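Local coordinates for protein polyphosphate kinase (Porphyromonas gingivalis, PDB 2O8R) that probably transfers the terminal phosphate of ATP reversibly to a growing polyphosphate chain, as a member of the polyphosphate kinase 1 family, at residues A[535-547]-A[562-575]. The protein carries 3 engineered substitutions. Numbering follows the deposited sequence.
Sequences KRGYMLLKMNGLQ and GVEIDLIVRGICCL
Tyr538 reaches along the sheet and donates a hydrogen bond from its hydroxyl to Asp566, with OH to OD2 at 2.8 Å. The acceptor lies at the ring edge, in plane, and uses the lone pair turned away from the other carboxylate oxygen. Ring and carboxylate planes stand 80° apart. With CG opposite the backbone N (chi1 -175°), the tyrosine carries CD1 past Glu564 CB on its way. Arg536 and Glu564 form only a long salt bridge near this end.

Leu540 follows on the same face, its CD1 3.7 Å from Asp566 CB. Lys542 then crosses Ile568, and the bend at the end of its chain brings NZ to 3.7 Å from Ile568 CG2. A water accepts from Lys542 NZ and donates to Ile568 O.

The other face is apolar. Selenomethionine Met539 lies beside Ile565, and Leu541 CD1 meets Leu567 CD2 at 3.7 Å. Leu546 brings CD2 to 3.9 Å from Leu567 CD1.

Between these two faces, strands 538-543 and 564-569 run parallel, 10° apart. Leu541 bonds to strand 564-569 through both backbone polar atoms: its N donates to Asp566 O, and its O accepts from Ile568 N at 2.8 Å. Past Val569 the register slips by one. The backbones bridge once more, at Leu546 and Cys573, with Leu546 N bonded to Ile572 O and Cys574 N to Leu546 O.

Arg586 makes a salt bridge to Asp566, while Glu596 and Gln649 hold Lys542 NZ. Arg570 is a predicted ATP-binding residue, and Asn544 touches His597, another. The loops after both strands therefore probably border the nucleotide site. The pair belongs to a beta-alpha-beta unit of the second of the two PLD-like C-terminal domains, linked by helix 549-560. Strand 600-603 flanks 538-543, strand 585-589 flanks 564-569, and helix 636-651 packs on the Tyr538-Ile568 face.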
loop_
_atom_site.group_PDB
_atom_site.type_symbol
_atom_site.label_atom_id
_atom_site.label_comp_id
_atom_site.label_asym_id
_atom_site.label_seq_id
_atom_site.Cartn_x
_atom_site.Cartn_y
_atom_site.Cartn_z
ATOM N N LYS A 535 24.482 38.178 -36.166
ATOM C CA LYS A 535 24.356 38.150 -34.703
ATOM C C LYS A 535 24.666 36.745 -34.187
ATOM O O LYS A 535 24.663 35.781 -34.958
ATOM C CB LYS A 535 22.942 38.543 -34.255
ATOM C CG LYS A 535 22.469 39.919 -34.697
ATOM C CD LYS A 535 20.985 40.090 -34.391
ATOM C CE LYS A 535 20.291 40.977 -35.417
ATOM N NZ LYS A 535 18.807 40.756 -35.487
ATOM N N ARG A 536 24.926 36.636 -32.886
ATOM C CA ARG A 536 25.161 35.346 -32.237
ATOM C C ARG A 536 23.896 34.487 -32.268
ATOM O O ARG A 536 22.786 35.005 -32.091
ATOM C CB ARG A 536 25.644 35.545 -30.791
ATOM C CG ARG A 536 25.959 34.249 -30.085
ATOM C CD ARG A 536 27.014 34.395 -29.010
ATOM N NE ARG A 536 27.351 33.096 -28.424
ATOM C CZ ARG A 536 26.698 32.527 -27.409
ATOM N NH1 ARG A 536 25.661 33.142 -26.849
ATOM N NH2 ARG A 536 27.080 31.342 -26.944
ATOM N N GLY A 537 24.066 33.188 -32.521
ATOM C CA GLY A 537 22.955 32.234 -32.534
ATOM C C GLY A 537 23.173 31.120 -31.531
ATOM O O GLY A 537 24.008 30.233 -31.738
ATOM N N TYR A 538 22.423 31.155 -30.437
ATOM C CA TYR A 538 22.630 30.185 -29.361
ATOM C C TYR A 538 21.335 29.571 -28.829
ATOM O O TYR A 538 20.285 30.235 -28.784
ATOM C CB TYR A 538 23.417 30.830 -28.219
ATOM C CG TYR A 538 23.775 29.864 -27.130
ATOM C CD1 TYR A 538 24.695 28.839 -27.363
ATOM C CD2 TYR A 538 23.181 29.957 -25.869
ATOM C CE1 TYR A 538 25.027 27.940 -26.376
ATOM C CE2 TYR A 538 23.506 29.060 -24.867
ATOM C CZ TYR A 538 24.424 28.052 -25.127
ATOM O OH TYR A 538 24.756 27.169 -24.134
HETATM N N MSE A 539 21.415 28.298 -28.435
HETATM C CA MSE A 539 20.291 27.580 -27.819
HETATM C C MSE A 539 20.793 26.736 -26.681
HETATM O O MSE A 539 21.838 26.083 -26.790
HETATM C CB MSE A 539 19.591 26.675 -28.826
HETATM C CG MSE A 539 18.819 27.439 -29.870
HETATM SE SE MSE A 539 17.729 26.336 -31.024
HETATM C CE MSE A 539 19.059 25.636 -32.220
ATOM N N LEU A 540 20.048 26.748 -25.583
ATOM C CA LEU A 540 20.349 25.886 -24.454
ATOM C C LEU A 540 19.099 25.089 -24.161
ATOM O O LEU A 540 18.082 25.648 -23.765
ATOM C CB LEU A 540 20.798 26.715 -23.251
ATOM C CG LEU A 540 21.339 26.050 -21.976
ATOM C CD1 LEU A 540 21.948 24.672 -22.192
ATOM C CD2 LEU A 540 22.344 26.961 -21.312
ATOM N N LEU A 541 19.182 23.780 -24.383
ATOM C CA LEU A 541 18.007 22.915 -24.355
ATOM C C LEU A 541 18.207 21.704 -23.434
ATOM O O LEU A 541 19.130 20.915 -23.629
ATOM C CB LEU A 541 17.719 22.423 -25.760
ATOM C CG LEU A 541 17.392 23.367 -26.903
ATOM C CD1 LEU A 541 17.319 22.516 -28.149
ATOM C CD2 LEU A 541 16.070 24.081 -26.659
ATOM N N LYS A 542 17.340 21.556 -22.433
ATOM C CA LYS A 542 17.438 20.436 -21.498
ATOM C C LYS A 542 16.160 19.623 -21.468
ATOM O O LYS A 542 15.086 20.168 -21.243
ATOM C CB LYS A 542 17.733 20.930 -20.099
ATOM C CG LYS A 542 17.699 19.842 -19.040
ATOM C CD LYS A 542 17.936 20.421 -17.649
ATOM C CE LYS A 542 17.869 19.351 -16.621
ATOM N NZ LYS A 542 19.138 18.627 -16.690
HETATM N N MSE A 543 16.284 18.320 -21.696
HETATM C CA MSE A 543 15.142 17.429 -21.599
HETATM C C MSE A 543 15.517 15.974 -21.302
HETATM O O MSE A 543 16.689 15.604 -21.293
HETATM C CB MSE A 543 14.335 17.502 -22.866
HETATM C CG MSE A 543 15.067 17.008 -24.083
HETATM SE SE MSE A 543 14.317 17.847 -25.668
HETATM C CE MSE A 543 12.822 18.829 -24.837
ATOM N N ASN A 544 14.504 15.162 -21.033
ATOM C CA ASN A 544 14.719 13.771 -20.705
ATOM C C ASN A 544 14.994 13.009 -21.980
ATOM O O ASN A 544 15.792 12.076 -21.992
ATOM C CB ASN A 544 13.514 13.175 -19.964
ATOM C CG ASN A 544 13.325 13.758 -18.570
ATOM O OD1 ASN A 544 12.436 14.576 -18.345
ATOM N ND2 ASN A 544 14.156 13.334 -17.630
ATOM N N GLY A 545 14.356 13.429 -23.067
ATOM C CA GLY A 545 14.499 12.726 -24.333
ATOM C C GLY A 545 14.388 13.583 -25.572
ATOM O O GLY A 545 13.567 14.496 -25.635
ATOM N N LEU A 546 15.233 13.270 -26.555
ATOM C CA LEU A 546 15.176 13.847 -27.890
ATOM C C LEU A 546 15.213 12.734 -28.942
ATOM O O LEU A 546 16.189 11.985 -29.064
ATOM C CB LEU A 546 16.328 14.826 -28.104
ATOM C CG LEU A 546 16.377 15.455 -29.494
ATOM C CD1 LEU A 546 15.081 16.164 -29.789
ATOM C CD2 LEU A 546 17.559 16.404 -29.609
ATOM N N GLN A 547 14.141 12.631 -29.710
ATOM C CA GLN A 547 13.974 11.494 -30.585
ATOM C C GLN A 547 13.218 11.882 -31.861
ATOM O O GLN A 547 13.313 11.185 -32.872
ATOM C CB GLN A 547 13.253 10.385 -29.800
ATOM C CG GLN A 547 13.080 9.054 -30.499
ATOM C CD GLN A 547 11.772 8.951 -31.249
ATOM O OE1 GLN A 547 10.917 9.836 -31.160
ATOM N NE2 GLN A 547 11.607 7.867 -31.996
ATOM N N GLY A 562 25.337 27.720 -38.627
ATOM C CA GLY A 562 26.147 28.461 -37.674
ATOM C C GLY A 562 25.522 28.722 -36.307
ATOM O O GLY A 562 26.132 29.408 -35.477
ATOM N N VAL A 563 24.322 28.192 -36.052
ATOM C CA VAL A 563 23.733 28.270 -34.701
ATOM C C VAL A 563 24.395 27.246 -33.760
ATOM O O VAL A 563 24.461 26.056 -34.073
ATOM C CB VAL A 563 22.180 28.077 -34.697
ATOM C CG1 VAL A 563 21.611 28.299 -33.302
ATOM C CG2 VAL A 563 21.484 29.003 -35.717
ATOM N N GLU A 564 24.896 27.725 -32.621
ATOM C CA GLU A 564 25.503 26.875 -31.588
ATOM C C GLU A 564 24.461 26.300 -30.624
ATOM O O GLU A 564 23.574 27.018 -30.138
ATOM C CB GLU A 564 26.495 27.678 -30.767
ATOM C CG GLU A 564 27.789 28.006 -31.454
ATOM C CD GLU A 564 28.849 28.456 -30.465
ATOM O OE1 GLU A 564 28.508 28.694 -29.277
ATOM O OE2 GLU A 564 30.025 28.559 -30.874
ATOM N N ILE A 565 24.581 25.007 -30.334
ATOM C CA ILE A 565 23.589 24.317 -29.513
ATOM C C ILE A 565 24.181 23.480 -28.359
ATOM O O ILE A 565 25.014 22.588 -28.577
ATOM C CB ILE A 565 22.662 23.414 -30.378
ATOM C CG1 ILE A 565 22.236 24.123 -31.672
ATOM C CG2 ILE A 565 21.442 22.993 -29.575
ATOM C CD1 ILE A 565 21.468 23.251 -32.643
ATOM N N ASP A 566 23.738 23.777 -27.136
ATOM C CA ASP A 566 23.976 22.902 -25.993
ATOM C C ASP A 566 22.726 22.099 -25.635
ATOM O O ASP A 566 21.698 22.666 -25.255
ATOM C CB ASP A 566 24.409 23.712 -24.782
ATOM C CG ASP A 566 25.901 23.772 -24.624
ATOM O OD1 ASP A 566 26.562 22.713 -24.647
ATOM O OD2 ASP A 566 26.420 24.891 -24.459
ATOM N N LEU A 567 22.828 20.782 -25.763
ATOM C CA LEU A 567 21.775 19.864 -25.369
ATOM C C LEU A 567 22.164 19.192 -24.077
ATOM O O LEU A 567 23.255 18.641 -23.971
ATOM C CB LEU A 567 21.583 18.775 -26.418
ATOM C CG LEU A 567 20.872 19.170 -27.711
ATOM C CD1 LEU A 567 20.961 18.047 -28.721
ATOM C CD2 LEU A 567 19.424 19.506 -27.434
ATOM N N ILE A 568 21.273 19.238 -23.093
ATOM C CA ILE A 568 21.427 18.457 -21.870
ATOM C C ILE A 568 20.287 17.427 -21.831
ATOM O O ILE A 568 19.151 17.731 -21.441
ATOM C CB ILE A 568 21.450 19.367 -20.627
ATOM C CG1 ILE A 568 22.551 20.426 -20.758
ATOM C CG2 ILE A 568 21.672 18.561 -19.371
ATOM C CD1 ILE A 568 22.610 21.415 -19.601
ATOM N N VAL A 569 20.594 16.217 -22.293
ATOM C CA VAL A 569 19.611 15.132 -22.418
ATOM C C VAL A 569 20.053 13.879 -21.677
ATOM O O VAL A 569 21.075 13.296 -22.027
ATOM C CB VAL A 569 19.397 14.745 -23.878
ATOM C CG1 VAL A 569 18.435 13.564 -23.979
ATOM C CG2 VAL A 569 18.853 15.921 -24.636
ATOM N N ARG A 570 19.299 13.454 -20.664
ATOM C CA ARG A 570 19.764 12.320 -19.865
ATOM C C ARG A 570 19.422 10.971 -20.474
ATOM O O ARG A 570 20.220 10.038 -20.408
ATOM C CB ARG A 570 19.347 12.409 -18.390
ATOM C CG ARG A 570 17.884 12.457 -18.146
ATOM C CD ARG A 570 17.509 11.950 -16.769
ATOM N NE ARG A 570 16.152 11.413 -16.862
ATOM C CZ ARG A 570 15.820 10.148 -16.643
ATOM N NH1 ARG A 570 16.732 9.274 -16.236
ATOM N NH2 ARG A 570 14.565 9.765 -16.797
ATOM N N GLY A 571 18.253 10.869 -21.089
ATOM C CA GLY A 571 17.807 9.583 -21.625
ATOM C C GLY A 571 18.120 9.393 -23.090
ATOM O O GLY A 571 19.270 9.499 -23.519
ATOM N N ILE A 572 17.077 9.119 -23.859
ATOM C CA ILE A 572 17.222 8.846 -25.270
ATOM C C ILE A 572 17.592 10.100 -26.038
ATOM O O ILE A 572 16.923 11.113 -25.932
ATOM C CB ILE A 572 15.942 8.238 -25.854
ATOM C CG1 ILE A 572 15.763 6.799 -25.382
ATOM C CG2 ILE A 572 15.986 8.228 -27.359
ATOM C CD1 ILE A 572 14.438 6.216 -25.849
ATOM N N CYS A 573 18.679 10.019 -26.796
ATOM C CA CYS A 573 19.022 11.042 -27.755
ATOM C C CYS A 573 19.385 10.436 -29.109
ATOM O O CYS A 573 20.287 9.613 -29.198
ATOM C CB CYS A 573 20.175 11.877 -27.235
ATOM S SG CYS A 573 20.441 13.343 -28.213
ATOM N N CYS A 574 18.682 10.850 -30.159
ATOM C CA CYS A 574 18.874 10.276 -31.497
ATOM C C CYS A 574 19.626 11.202 -32.412
ATOM O O CYS A 574 19.952 10.835 -33.534
ATOM C CB CYS A 574 17.541 9.945 -32.151
ATOM S SG CYS A 574 16.603 8.670 -31.308
ATOM N N LEU A 575 19.868 12.415 -31.944
ATOM C CA LEU A 575 20.744 13.331 -32.637
ATOM C C LEU A 575 22.156 12.829 -32.409
ATOM O O LEU A 575 22.534 12.549 -31.284
ATOM C CB LEU A 575 20.578 14.739 -32.083
ATOM C CG LEU A 575 21.348 15.877 -32.743
ATOM C CD1 LEU A 575 20.517 17.143 -32.719
ATOM C CD2 LEU A 575 22.685 16.103 -32.058
HETATM O O HOH W 1 18.628 16.875 -18.825
#